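Long-range contacts in beta-N-acetylhexosaminidase (Bacteroides fragilis, PDB 4PYS), which probably hydrolyses terminal N-acetylhexosamine residues from the non-reducing ends of glycans, as other glycoside hydrolases of family 20 do: residues Q9-T14 against K476-K480; Y47-V51 against I103-R107; L75-Y80 against E92-G98; L352-I358 against N378-I382; F407-V412 against F451-L455. All coordinates share one frame; numbering follows the deposited sequence.

Interaction 1 of 5, residues Q9-T14 against K476-K480; sequences QIIMPT and KVLSK. With FMT (formic acid), chain K.
Q9 drapes its side chain over S479 and K480, at the point where the irregular N-terminal lead of the family 20 domain 2 region meets the late helix 470-486. The next residue, I10, is held through its backbone. Its carbonyl oxygen accepts a hydrogen bond from K480 NZ at 2.8 Å, the amine lying in the carbonyl plane at a C=O...N angle of 158°. K480 NZ also reaches Q108 O, so this lysine links the lead to the end of helix 96-109. The I10 side chain runs antiparallel to that of K480, and its CD1 presses on K476 CB at a tight 3.5 Å. I11 points away from the helix; its backbone N donates to a formic acid molecule, probably from the crystallisation liquor, at 2.9 Å from FMT O2. The selenomethionine M12 points back in. M12 SE lies 3.7 Å from K476 O, and a bend at the last torsion (chi3 76°) carries the methyl to V477, with CE 3.8 Å from CG2. Past the cis peptide before P13, T14 meets the outstretched K476 at about a right angle. E459 also hydrogen-bonds to T14 OG1, and E468 forms a salt bridge with the K476 amine. That amine makes a weak bond to the formic acid, and K476 NZ donates to T14 OG1 at 2.9 Å.

Interaction 2 of 5, residues Y47-V51 against I103-R107; sequences YEKLV and IQSLR
K49 lays its side chain aslant over R107, aliphatic part first. Starting at the backbone, K49 CB sits 3.7 Å from R107 CD, a contact of carbon on carbon between the two side chains. K49 CG stays close to the same carbon and to R107 NE. A bend at the second torsion (chi2 -58°) then swings the chain across the arginine, and K49 CD comes to lie over the centre of the guanidinium, 3.7 Å above its plane. K49 CE continues over that face and is nearest to NH1 of R107. The tip runs past the group: K49 NZ stands 4.1 Å from R107 NH2, two like charges that are probably eased by the acids around the lysine. K49 NZ pairs with E48 OE2 at 3.0 Å, on the lone pair away from the other carboxylate oxygen, and forms a second salt bridge with D154. In the alpha/beta fold of this N-terminal domain, the contact joins the end of helix 43-49 to the C-terminal half of helix 96-109. L50, the first residue to leave the shorter helix, turns to the same partner helix. One branch, L50 CD1, reaches I103 CG2 at 3.8 Å and also lies against L106 CB, while the other, CD2, rests on the R107 backbone at CA. The guanidinium is held in its own right: R107 NH1 donates to Q104 OE1 at 2.9 Å, with an N-H...O angle of 150°, and R107 NH2 bonds to Q487 OE1.

Interaction 3 of 5, residues L75-Y80 against E92-G98; sequences LPTEGY and EAADDAG
L75, G98 and A94 bury the most surface of any residues in this contact, in which the turn leading into strand 80-84 folds back over the junction between strand 89-93 and helix 96-109. L75 reaches across with CD1, which lies 3.7 Å from A93 CA and equally near E92 O. A94 packs its CB against L75 CB at 4.0 Å, close also to L75 O. G98, in the first turn of the helix, lets the backbones approach with no side chain between them. Its CA makes a CH...O contact with G79 O at 3.5 Å. Next to it, Y80 and A93 form an antiparallel non-hydrogen-bonded pair. D95, the N-cap of the helix, ties the pieces together. With CG between its backbone N and carbonyl carbon (chi1 48°), its OD1 accepts from G98 N while OD2 accepts from E78 N at 3.0 Å, a nearly straight bond of 172° on the syn lone pair. E78 sits within the type II turn P76-G79. One carboxylate thus serves both the helix start and the turn, and these two N-H groups, with the helix end, would tend to stabilise its negative charge; E78 O, G79 O and A94 N, by contrast, are buried with no hydrogen-bond partner in the model.

Interaction 4 of 5, residues L352-I358 against N378-I382; sequences LPDNVVI and NYPVI
Two neighbouring parallel strands of the catalytic barrel, 356-360 and 381-383, start side by side here; I358 pairs with V381, and helix 369-376 lies in the beta-alpha-beta crossover that connects the strands. I358 gives both backbone bonds of the step. Its N donates to P380 O at 2.8 Å, almost straight at 174°, and its O accepts from I382 N at 2.8 Å, the donor tilted 19° from the carbonyl plane. V381 CA adds a CH...O contact to the same I358 O. Before the strand pair begins, Y379 packs against the loop 352-356. With CG anti to its carbonyl carbon (chi1 -57°), the ring reaches back to V356, whose CG1 lies over one face at 4.5 Å from CD1. L352 CB meets the phenol end, 3.8 Å from Y379 CZ, and the I358 side chain packs obliquely near the ring's base, with I358 CG1 3.7 Å from Y379 CB. Elsewhere on the strands, V357 CG1 touches I382 CD1 at 3.8 Å. Helix 369-376 covers I358, Y379 and V381 through A374, whereas V357 meets L429 of strand 428-435. Adjacent parallel strands joined through an outer helix are the repeating element of a TIM barrel, the fold of the family 20 catalytic domain.

Interaction 5 of 5, residues F407-V412 against F451-L455; sequences FDLEDV and FPRIL
A capping box starts helix 409-415, and F407, just before the N-cap D408, takes the arginine R453 of the segment 451-455. Inside the box, D411 N donates to D408 OD1 at 3.2 Å and D408 N returns a bond to D411 OD2 at 3.0 Å. The second carboxylate oxygen of D408 is held by the backbone N of K496. Across the contact, R453 bends at its third torsion (chi3 -57°) and brings its guanidinium over the ring of F407. NH1 stands 3.4 Å above the centre of the ring. R453 CZ is 4.5 Å from the centroid and 25° off the ring normal, a cation-pi contact, although the two planes are inclined 42° to each other. The same NH1 makes a weak hydrogen bond to F407 O at 2.9 Å, so one residue offers the arginine both its ring face and its carbonyl. F393 O takes a bond from NH1 too, and R449 O one from NH2, which supplies this buried charge with backbone oxygens. L409 and V412 pack on the backbone and aliphatic part of R453: L409 CD1 sits 3.7 Å from R453 CA, and V412 CG1 is 4.2 Å from R453 CG. Reciprocal side-chain-to-backbone bonds between the N-cap and the residue three places on are the classic capping box of a helix N terminus.

In the fold
Starting at the N terminus, interaction 1 joins the opening lead to helix 470-486 and so closes a loop of some 460 residues that contains all the others. Early within it, interaction 2 ties helix 43-49 to helix 96-109, and interaction 3 sits inside that smaller loop, meeting the same helix at its start. S105 connects this group: its OG packs against I11 CG2 of interaction 1 and probably hydrogen-bonds to Y80 OH of interaction 3. In series after these, without crossing, interaction 4 pairs barrel strands 356-360 and 381-383, and interaction 5 joins helix 409-415 to the 451-455 segment. Interaction 5 touches interaction 1 where V477 packs on P452 and L455.

Interaction 1 of 5, residues Q9-T14 against K476-K480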
# COMPACT_ATOMS: atom_id res chain seq x y z
N GLN A 9 -1.23 27.72 1.61
CA GLN A 9 -2.03 27.51 2.80
C GLN A 9 -1.49 26.33 3.61
O GLN A 9 -0.78 26.53 4.60
CB GLN A 9 -3.51 27.29 2.43
CG GLN A 9 -3.73 26.34 1.25
CD GLN A 9 -5.13 25.79 1.21
OE1 GLN A 9 -5.37 24.70 0.69
NE2 GLN A 9 -6.08 26.54 1.76
N ILE A 10 -1.80 25.11 3.19
CA ILE A 10 -1.49 23.94 4.01
C ILE A 10 -0.97 22.76 3.21
O ILE A 10 -1.20 22.64 2.00
CB ILE A 10 -2.72 23.46 4.82
CG1 ILE A 10 -3.70 22.73 3.92
CG2 ILE A 10 -3.42 24.61 5.57
CD1 ILE A 10 -4.56 21.78 4.69
N ILE A 11 -0.28 21.87 3.91
CA ILE A 11 0.23 20.65 3.31
C ILE A 11 -0.38 19.45 4.05
O ILE A 11 -0.40 19.45 5.29
CB ILE A 11 1.77 20.56 3.44
CG1 ILE A 11 2.45 21.62 2.57
CG2 ILE A 11 2.25 19.18 3.03
CD1 ILE A 11 3.91 21.93 2.99
N MSE A 12 -0.89 18.47 3.31
CA MSE A 12 -1.38 17.22 3.91
C MSE A 12 -0.61 16.03 3.36
O MSE A 12 -0.36 15.94 2.16
CB MSE A 12 -2.88 17.02 3.65
CG MSE A 12 -3.71 18.17 4.15
SE MSE A 12 -5.61 17.78 4.09
CE MSE A 12 -5.70 16.61 5.64
N PRO A 13 -0.20 15.10 4.25
CA PRO A 13 -0.36 15.11 5.70
C PRO A 13 0.46 16.22 6.35
O PRO A 13 1.42 16.73 5.75
CB PRO A 13 0.14 13.72 6.13
CG PRO A 13 1.00 13.23 4.99
CD PRO A 13 0.46 13.88 3.74
N THR A 14 0.08 16.60 7.56
CA THR A 14 0.65 17.77 8.25
C THR A 14 2.13 17.58 8.51
O THR A 14 2.52 16.56 9.10
CB THR A 14 -0.02 17.96 9.59
OG1 THR A 14 -1.43 18.12 9.39
CG2 THR A 14 0.53 19.21 10.30
N LYS A 476 -8.93 21.25 7.45
CA LYS A 476 -7.85 21.11 6.49
C LYS A 476 -8.29 20.28 5.30
O LYS A 476 -8.01 20.64 4.15
CB LYS A 476 -6.63 20.43 7.14
CG LYS A 476 -5.95 21.27 8.23
CD LYS A 476 -4.74 20.46 8.77
CE LYS A 476 -4.11 21.15 9.95
NZ LYS A 476 -2.90 20.42 10.40
N VAL A 477 -8.99 19.18 5.57
CA VAL A 477 -9.55 18.34 4.50
C VAL A 477 -10.41 19.17 3.56
O VAL A 477 -10.25 19.13 2.33
CB VAL A 477 -10.37 17.16 5.08
CG1 VAL A 477 -11.21 16.48 4.01
CG2 VAL A 477 -9.42 16.14 5.72
N LEU A 478 -11.32 19.95 4.12
CA LEU A 478 -12.21 20.74 3.27
C LEU A 478 -11.46 21.82 2.49
O LEU A 478 -11.81 22.12 1.35
CB LEU A 478 -13.32 21.37 4.13
CG LEU A 478 -14.23 20.37 4.83
CD1 LEU A 478 -15.33 21.13 5.57
CD2 LEU A 478 -14.85 19.38 3.83
N SER A 479 -10.42 22.40 3.10
CA SER A 479 -9.65 23.46 2.47
C SER A 479 -8.77 22.95 1.33
O SER A 479 -8.43 23.71 0.42
CB SER A 479 -8.76 24.16 3.50
OG SER A 479 -9.58 24.82 4.44
N LYS A 480 -8.39 21.68 1.40
CA LYS A 480 -7.51 21.10 0.40
C LYS A 480 -8.30 20.33 -0.65
O LYS A 480 -7.74 19.91 -1.67
CB LYS A 480 -6.49 20.18 1.08
CG LYS A 480 -5.14 20.13 0.40
CD LYS A 480 -4.47 21.50 0.45
CE LYS A 480 -3.21 21.51 -0.37
NZ LYS A 480 -2.62 22.87 -0.42
C FMT K . -0.56 22.14 7.20
O1 FMT K . -0.80 22.23 8.42
O2 FMT K . 0.31 22.80 6.61

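Interaction 2 of 5, residues Y47-V51 against I103-R107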
# COMPACT_ATOMS: atom_id res chain seq x y z
N TYR A 47 9.89 16.96 -12.58
CA TYR A 47 9.55 17.41 -13.93
C TYR A 47 8.07 17.22 -14.22
O TYR A 47 7.44 18.01 -14.93
CB TYR A 47 10.38 16.66 -14.98
CG TYR A 47 11.87 16.94 -14.96
CD1 TYR A 47 12.36 18.18 -14.55
CD2 TYR A 47 12.78 15.97 -15.34
CE1 TYR A 47 13.73 18.43 -14.53
CE2 TYR A 47 14.14 16.20 -15.33
CZ TYR A 47 14.61 17.44 -14.92
OH TYR A 47 15.96 17.67 -14.91
N GLU A 48 7.50 16.16 -13.67
CA GLU A 48 6.10 15.85 -13.91
C GLU A 48 5.13 16.75 -13.13
O GLU A 48 4.06 17.10 -13.63
CB GLU A 48 5.85 14.38 -13.55
CG GLU A 48 4.44 13.90 -13.81
CD GLU A 48 4.22 12.48 -13.34
OE1 GLU A 48 5.01 11.58 -13.72
OE2 GLU A 48 3.26 12.26 -12.57
N LYS A 49 5.51 17.13 -11.92
CA LYS A 49 4.56 17.76 -11.00
C LYS A 49 4.78 19.25 -10.79
O LYS A 49 3.85 19.97 -10.42
CB LYS A 49 4.59 17.06 -9.63
CG LYS A 49 4.24 15.56 -9.65
CD LYS A 49 2.86 15.28 -10.23
CE LYS A 49 2.40 13.85 -9.89
NZ LYS A 49 1.18 13.44 -10.69
N LEU A 50 6.00 19.73 -11.04
CA LEU A 50 6.36 21.11 -10.70
C LEU A 50 6.86 21.94 -11.89
O LEU A 50 6.22 22.93 -12.27
CB LEU A 50 7.38 21.12 -9.56
CG LEU A 50 6.82 20.67 -8.21
CD1 LEU A 50 7.92 20.39 -7.21
CD2 LEU A 50 5.87 21.74 -7.68
N VAL A 51 8.01 21.56 -12.44
CA VAL A 51 8.62 22.32 -13.54
C VAL A 51 9.10 21.36 -14.61
O VAL A 51 9.93 20.50 -14.32
CB VAL A 51 9.84 23.13 -13.06
CG1 VAL A 51 10.46 23.94 -14.21
CG2 VAL A 51 9.47 24.04 -11.90
N ILE A 103 9.27 17.15 -2.55
CA ILE A 103 8.58 17.51 -3.78
C ILE A 103 7.07 17.48 -3.57
O ILE A 103 6.37 18.36 -4.05
CB ILE A 103 8.99 16.59 -4.96
CG1 ILE A 103 10.40 16.95 -5.43
CG2 ILE A 103 8.02 16.70 -6.14
CD1 ILE A 103 11.05 15.89 -6.31
N GLN A 104 6.58 16.48 -2.86
CA GLN A 104 5.14 16.41 -2.60
C GLN A 104 4.69 17.62 -1.77
O GLN A 104 3.61 18.16 -1.99
CB GLN A 104 4.76 15.11 -1.88
CG GLN A 104 5.01 13.84 -2.68
CD GLN A 104 4.13 13.73 -3.93
OE1 GLN A 104 3.31 14.61 -4.22
NE2 GLN A 104 4.29 12.63 -4.65
N SER A 105 5.51 18.05 -0.82
CA SER A 105 5.16 19.25 -0.05
C SER A 105 5.19 20.52 -0.91
O SER A 105 4.32 21.38 -0.79
CB SER A 105 6.05 19.40 1.18
OG SER A 105 5.74 18.39 2.14
N LEU A 106 6.20 20.65 -1.78
CA LEU A 106 6.29 21.81 -2.66
C LEU A 106 5.06 21.89 -3.57
O LEU A 106 4.57 22.99 -3.86
CB LEU A 106 7.57 21.76 -3.51
CG LEU A 106 8.89 22.08 -2.79
CD1 LEU A 106 10.08 21.81 -3.70
CD2 LEU A 106 8.89 23.54 -2.32
N ARG A 107 4.57 20.74 -4.03
CA ARG A 107 3.36 20.71 -4.85
C ARG A 107 2.20 21.41 -4.18
O ARG A 107 1.46 22.17 -4.81
CB ARG A 107 2.91 19.26 -5.08
CG ARG A 107 3.65 18.50 -6.13
CD ARG A 107 3.06 17.09 -6.21
NE ARG A 107 1.77 17.03 -6.91
CZ ARG A 107 1.04 15.92 -7.00
NH1 ARG A 107 1.46 14.81 -6.42
NH2 ARG A 107 -0.11 15.93 -7.68

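Interaction 3 of 5, residues L75-Y80 against E92-G98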
# COMPACT_ATOMS: atom_id res chain seq x y z
N LEU A 75 19.55 14.29 9.03
CA LEU A 75 18.11 14.10 8.99
C LEU A 75 17.79 12.62 9.17
O LEU A 75 18.62 11.77 8.85
CB LEU A 75 17.54 14.60 7.65
CG LEU A 75 17.35 16.11 7.49
CD1 LEU A 75 17.06 16.45 6.05
CD2 LEU A 75 16.24 16.63 8.39
N PRO A 76 16.60 12.31 9.71
CA PRO A 76 16.18 10.91 9.82
C PRO A 76 15.88 10.35 8.45
O PRO A 76 15.70 11.11 7.49
CB PRO A 76 14.85 10.99 10.59
CG PRO A 76 14.75 12.39 11.12
CD PRO A 76 15.58 13.24 10.21
N THR A 77 15.81 9.02 8.35
CA THR A 77 15.39 8.36 7.13
C THR A 77 14.05 8.92 6.67
O THR A 77 13.16 9.16 7.50
CB THR A 77 15.22 6.84 7.34
OG1 THR A 77 16.33 6.35 8.10
CG2 THR A 77 15.18 6.13 6.00
N GLU A 78 13.96 9.15 5.37
CA GLU A 78 12.78 9.72 4.72
C GLU A 78 12.47 11.17 5.10
O GLU A 78 11.44 11.71 4.69
CB GLU A 78 11.54 8.85 4.94
CG GLU A 78 11.75 7.36 4.72
CD GLU A 78 10.45 6.60 4.78
OE1 GLU A 78 10.02 6.23 5.90
OE2 GLU A 78 9.85 6.40 3.70
N GLY A 79 13.35 11.80 5.87
CA GLY A 79 13.09 13.17 6.31
C GLY A 79 13.60 14.20 5.34
O GLY A 79 14.47 13.92 4.51
N TYR A 80 13.08 15.42 5.42
CA TYR A 80 13.58 16.49 4.56
C TYR A 80 13.46 17.83 5.26
O TYR A 80 12.77 17.95 6.29
CB TYR A 80 12.81 16.51 3.23
CG TYR A 80 11.35 16.87 3.42
CD1 TYR A 80 10.40 15.89 3.66
CD2 TYR A 80 10.93 18.19 3.36
CE1 TYR A 80 9.06 16.22 3.85
CE2 TYR A 80 9.61 18.54 3.56
CZ TYR A 80 8.68 17.55 3.79
OH TYR A 80 7.36 17.90 4.00
N GLU A 92 16.77 19.94 1.48
CA GLU A 92 17.73 18.98 2.02
C GLU A 92 17.03 17.68 2.36
O GLU A 92 15.88 17.69 2.80
CB GLU A 92 18.39 19.53 3.28
CG GLU A 92 19.26 20.73 3.01
CD GLU A 92 19.66 21.41 4.29
OE1 GLU A 92 18.80 22.07 4.92
OE2 GLU A 92 20.84 21.28 4.66
N ALA A 93 17.73 16.56 2.18
CA ALA A 93 17.19 15.25 2.55
C ALA A 93 18.32 14.30 2.90
O ALA A 93 19.45 14.51 2.48
CB ALA A 93 16.35 14.68 1.40
N ALA A 94 18.03 13.26 3.68
CA ALA A 94 19.08 12.27 3.96
C ALA A 94 19.15 11.19 2.89
O ALA A 94 20.16 10.51 2.75
CB ALA A 94 18.89 11.65 5.34
N ASP A 95 18.06 11.04 2.14
CA ASP A 95 17.99 9.98 1.13
C ASP A 95 17.00 10.38 0.04
O ASP A 95 16.33 11.40 0.15
CB ASP A 95 17.57 8.65 1.78
CG ASP A 95 16.36 8.81 2.71
OD1 ASP A 95 15.35 9.39 2.28
OD2 ASP A 95 16.43 8.38 3.88
N ASP A 96 16.90 9.57 -1.02
CA ASP A 96 16.01 9.94 -2.12
C ASP A 96 14.54 10.05 -1.71
O ASP A 96 13.81 10.88 -2.24
CB ASP A 96 16.15 8.95 -3.27
CG ASP A 96 17.50 9.05 -3.96
OD1 ASP A 96 18.10 10.15 -3.97
OD2 ASP A 96 17.93 8.03 -4.53
N ALA A 97 14.10 9.22 -0.77
CA ALA A 97 12.72 9.30 -0.29
C ALA A 97 12.40 10.69 0.25
O ALA A 97 11.34 11.25 -0.02
CB ALA A 97 12.47 8.25 0.78
N GLY A 98 13.33 11.23 1.03
CA GLY A 98 13.17 12.58 1.54
C GLY A 98 12.96 13.61 0.45
O GLY A 98 12.12 14.49 0.59

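Interaction 4 of 5, residues L352-I358 against N378-I382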
# COMPACT_ATOMS: atom_id res chain seq x y z
N LEU A 352 7.02 -20.15 12.92
CA LEU A 352 7.38 -19.46 11.69
C LEU A 352 8.77 -18.86 11.80
O LEU A 352 9.17 -18.42 12.87
CB LEU A 352 6.34 -18.38 11.40
CG LEU A 352 4.94 -18.97 11.18
CD1 LEU A 352 3.87 -17.90 11.23
CD2 LEU A 352 4.90 -19.69 9.85
N PRO A 353 9.52 -18.86 10.68
CA PRO A 353 10.91 -18.36 10.65
C PRO A 353 11.03 -16.86 10.93
O PRO A 353 10.02 -16.15 10.94
CB PRO A 353 11.37 -18.69 9.23
CG PRO A 353 10.11 -18.83 8.43
CD PRO A 353 9.08 -19.37 9.37
N ASP A 354 12.25 -16.39 11.15
CA ASP A 354 12.47 -15.02 11.64
C ASP A 354 12.35 -13.91 10.59
O ASP A 354 12.58 -12.74 10.90
CB ASP A 354 13.81 -14.90 12.39
CG ASP A 354 15.02 -15.18 11.51
OD1 ASP A 354 14.86 -15.32 10.27
OD2 ASP A 354 16.14 -15.25 12.05
N ASN A 355 12.00 -14.26 9.36
CA ASN A 355 11.73 -13.23 8.35
C ASN A 355 10.24 -12.95 8.17
O ASN A 355 9.84 -12.26 7.22
CB ASN A 355 12.34 -13.61 7.01
CG ASN A 355 11.70 -14.84 6.41
OD1 ASN A 355 11.37 -15.79 7.13
ND2 ASN A 355 11.52 -14.84 5.10
N VAL A 356 9.42 -13.48 9.08
CA VAL A 356 7.97 -13.33 8.99
C VAL A 356 7.48 -12.00 9.58
O VAL A 356 7.93 -11.58 10.64
CB VAL A 356 7.26 -14.52 9.68
CG1 VAL A 356 5.78 -14.23 9.91
CG2 VAL A 356 7.43 -15.79 8.85
N VAL A 357 6.56 -11.35 8.87
CA VAL A 357 5.89 -10.13 9.33
C VAL A 357 4.39 -10.44 9.35
O VAL A 357 3.89 -11.14 8.47
CB VAL A 357 6.18 -8.95 8.38
CG1 VAL A 357 5.40 -7.70 8.78
CG2 VAL A 357 7.68 -8.66 8.35
N ILE A 358 3.69 -9.93 10.36
CA ILE A 358 2.26 -10.19 10.53
C ILE A 358 1.42 -8.95 10.23
O ILE A 358 1.66 -7.88 10.80
CB ILE A 358 1.96 -10.66 11.98
CG1 ILE A 358 2.69 -11.97 12.28
CG2 ILE A 358 0.46 -10.81 12.19
CD1 ILE A 358 2.32 -13.13 11.36
N ASN A 378 7.65 -12.61 18.82
CA ASN A 378 8.65 -11.68 18.28
C ASN A 378 8.52 -11.40 16.77
O ASN A 378 9.53 -11.19 16.10
CB ASN A 378 10.06 -12.17 18.62
CG ASN A 378 11.08 -11.05 18.72
OD1 ASN A 378 10.87 -10.07 19.43
ND2 ASN A 378 12.19 -11.21 18.01
N TYR A 379 7.30 -11.43 16.24
CA TYR A 379 7.06 -11.10 14.84
C TYR A 379 6.75 -9.62 14.71
O TYR A 379 5.90 -9.11 15.44
CB TYR A 379 5.85 -11.87 14.28
CG TYR A 379 5.90 -13.39 14.36
CD1 TYR A 379 7.08 -14.09 14.20
CD2 TYR A 379 4.73 -14.12 14.57
CE1 TYR A 379 7.11 -15.48 14.27
CE2 TYR A 379 4.74 -15.50 14.64
CZ TYR A 379 5.94 -16.18 14.49
OH TYR A 379 5.96 -17.56 14.56
N PRO A 380 7.40 -8.92 13.77
CA PRO A 380 7.00 -7.54 13.46
C PRO A 380 5.57 -7.48 12.94
O PRO A 380 5.10 -8.46 12.35
CB PRO A 380 7.97 -7.13 12.34
CG PRO A 380 9.12 -8.07 12.45
CD PRO A 380 8.56 -9.36 12.97
N VAL A 381 4.91 -6.35 13.14
CA VAL A 381 3.48 -6.21 12.86
C VAL A 381 3.18 -4.98 12.03
O VAL A 381 3.72 -3.90 12.29
CB VAL A 381 2.68 -6.04 14.17
CG1 VAL A 381 1.21 -5.72 13.90
CG2 VAL A 381 2.78 -7.27 15.01
N ILE A 382 2.30 -5.14 11.04
CA ILE A 382 1.70 -4.01 10.33
C ILE A 382 0.27 -3.87 10.82
O ILE A 382 -0.48 -4.85 10.83
CB ILE A 382 1.69 -4.26 8.81
CG1 ILE A 382 3.13 -4.31 8.28
CG2 ILE A 382 0.87 -3.16 8.08
CD1 ILE A 382 3.26 -5.09 6.97

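Interaction 5 of 5, residues F407-V412 against F451-L455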
# COMPACT_ATOMS: atom_id res chain seq x y z
N PHE A 407 -18.22 2.92 8.42
CA PHE A 407 -17.64 3.93 9.31
C PHE A 407 -17.37 5.23 8.57
O PHE A 407 -17.32 5.25 7.34
CB PHE A 407 -16.35 3.42 10.01
CG PHE A 407 -15.19 3.14 9.07
CD1 PHE A 407 -14.28 4.14 8.76
CD2 PHE A 407 -14.99 1.87 8.56
CE1 PHE A 407 -13.21 3.89 7.92
CE2 PHE A 407 -13.91 1.61 7.72
CZ PHE A 407 -13.02 2.62 7.40
N ASP A 408 -17.20 6.33 9.31
CA ASP A 408 -16.95 7.60 8.64
C ASP A 408 -15.65 8.26 9.07
O ASP A 408 -14.80 7.65 9.73
CB ASP A 408 -18.18 8.54 8.79
CG ASP A 408 -18.34 9.11 10.20
OD1 ASP A 408 -17.49 8.85 11.08
OD2 ASP A 408 -19.34 9.83 10.42
N LEU A 409 -15.47 9.52 8.68
CA LEU A 409 -14.20 10.21 8.92
C LEU A 409 -13.92 10.42 10.41
O LEU A 409 -12.75 10.36 10.84
CB LEU A 409 -14.17 11.55 8.16
CG LEU A 409 -12.82 12.25 8.08
CD1 LEU A 409 -11.83 11.46 7.22
CD2 LEU A 409 -13.00 13.66 7.52
N GLU A 410 -14.97 10.65 11.19
CA GLU A 410 -14.81 10.75 12.64
C GLU A 410 -14.35 9.43 13.25
O GLU A 410 -13.51 9.43 14.14
CB GLU A 410 -16.12 11.21 13.33
CG GLU A 410 -16.25 12.71 13.47
CD GLU A 410 -17.43 13.14 14.35
OE1 GLU A 410 -18.06 14.16 14.02
OE2 GLU A 410 -17.70 12.47 15.37
N ASP A 411 -14.90 8.31 12.79
CA ASP A 411 -14.50 7.02 13.34
C ASP A 411 -13.02 6.78 13.07
O ASP A 411 -12.27 6.39 13.98
CB ASP A 411 -15.33 5.87 12.74
CG ASP A 411 -16.80 5.96 13.09
OD1 ASP A 411 -17.13 6.23 14.28
OD2 ASP A 411 -17.64 5.75 12.19
N VAL A 412 -12.58 7.00 11.84
CA VAL A 412 -11.18 6.69 11.54
C VAL A 412 -10.26 7.66 12.29
O VAL A 412 -9.26 7.24 12.87
CB VAL A 412 -10.87 6.62 10.01
CG1 VAL A 412 -11.37 7.85 9.29
CG2 VAL A 412 -9.37 6.43 9.78
N PHE A 451 -11.57 8.43 -0.69
CA PHE A 451 -11.53 9.82 -0.19
C PHE A 451 -12.85 10.24 0.41
O PHE A 451 -13.90 9.97 -0.16
CB PHE A 451 -11.21 10.78 -1.35
CG PHE A 451 -9.79 10.68 -1.83
CD1 PHE A 451 -9.44 9.77 -2.81
CD2 PHE A 451 -8.81 11.49 -1.27
CE1 PHE A 451 -8.13 9.66 -3.24
CE2 PHE A 451 -7.49 11.39 -1.70
CZ PHE A 451 -7.16 10.48 -2.68
N PRO A 452 -12.82 11.00 1.53
CA PRO A 452 -11.64 11.58 2.17
C PRO A 452 -11.04 10.73 3.28
O PRO A 452 -10.08 11.17 3.89
CB PRO A 452 -12.19 12.87 2.81
CG PRO A 452 -13.60 12.49 3.16
CD PRO A 452 -14.08 11.58 2.04
N ARG A 453 -11.57 9.55 3.58
CA ARG A 453 -11.08 8.84 4.76
C ARG A 453 -9.60 8.45 4.69
O ARG A 453 -8.93 8.36 5.72
CB ARG A 453 -11.97 7.64 5.09
CG ARG A 453 -13.37 8.06 5.56
CD ARG A 453 -14.31 6.86 5.69
NE ARG A 453 -14.41 6.14 4.42
CZ ARG A 453 -14.95 4.94 4.27
NH1 ARG A 453 -15.46 4.30 5.31
NH2 ARG A 453 -14.96 4.37 3.07
N ILE A 454 -9.07 8.25 3.49
CA ILE A 454 -7.63 7.94 3.40
C ILE A 454 -6.75 9.09 3.92
O ILE A 454 -5.61 8.88 4.33
CB ILE A 454 -7.21 7.56 1.95
CG1 ILE A 454 -5.83 6.88 1.98
CG2 ILE A 454 -7.22 8.78 1.03
CD1 ILE A 454 -5.65 5.84 0.95
N LEU A 455 -7.29 10.31 3.93
CA LEU A 455 -6.49 11.42 4.39
C LEU A 455 -6.25 11.31 5.89
O LEU A 455 -5.21 11.73 6.40
CB LEU A 455 -7.19 12.76 4.08
CG LEU A 455 -7.36 13.07 2.60
CD1 LEU A 455 -8.16 14.36 2.42
CD2 LEU A 455 -6.00 13.22 1.95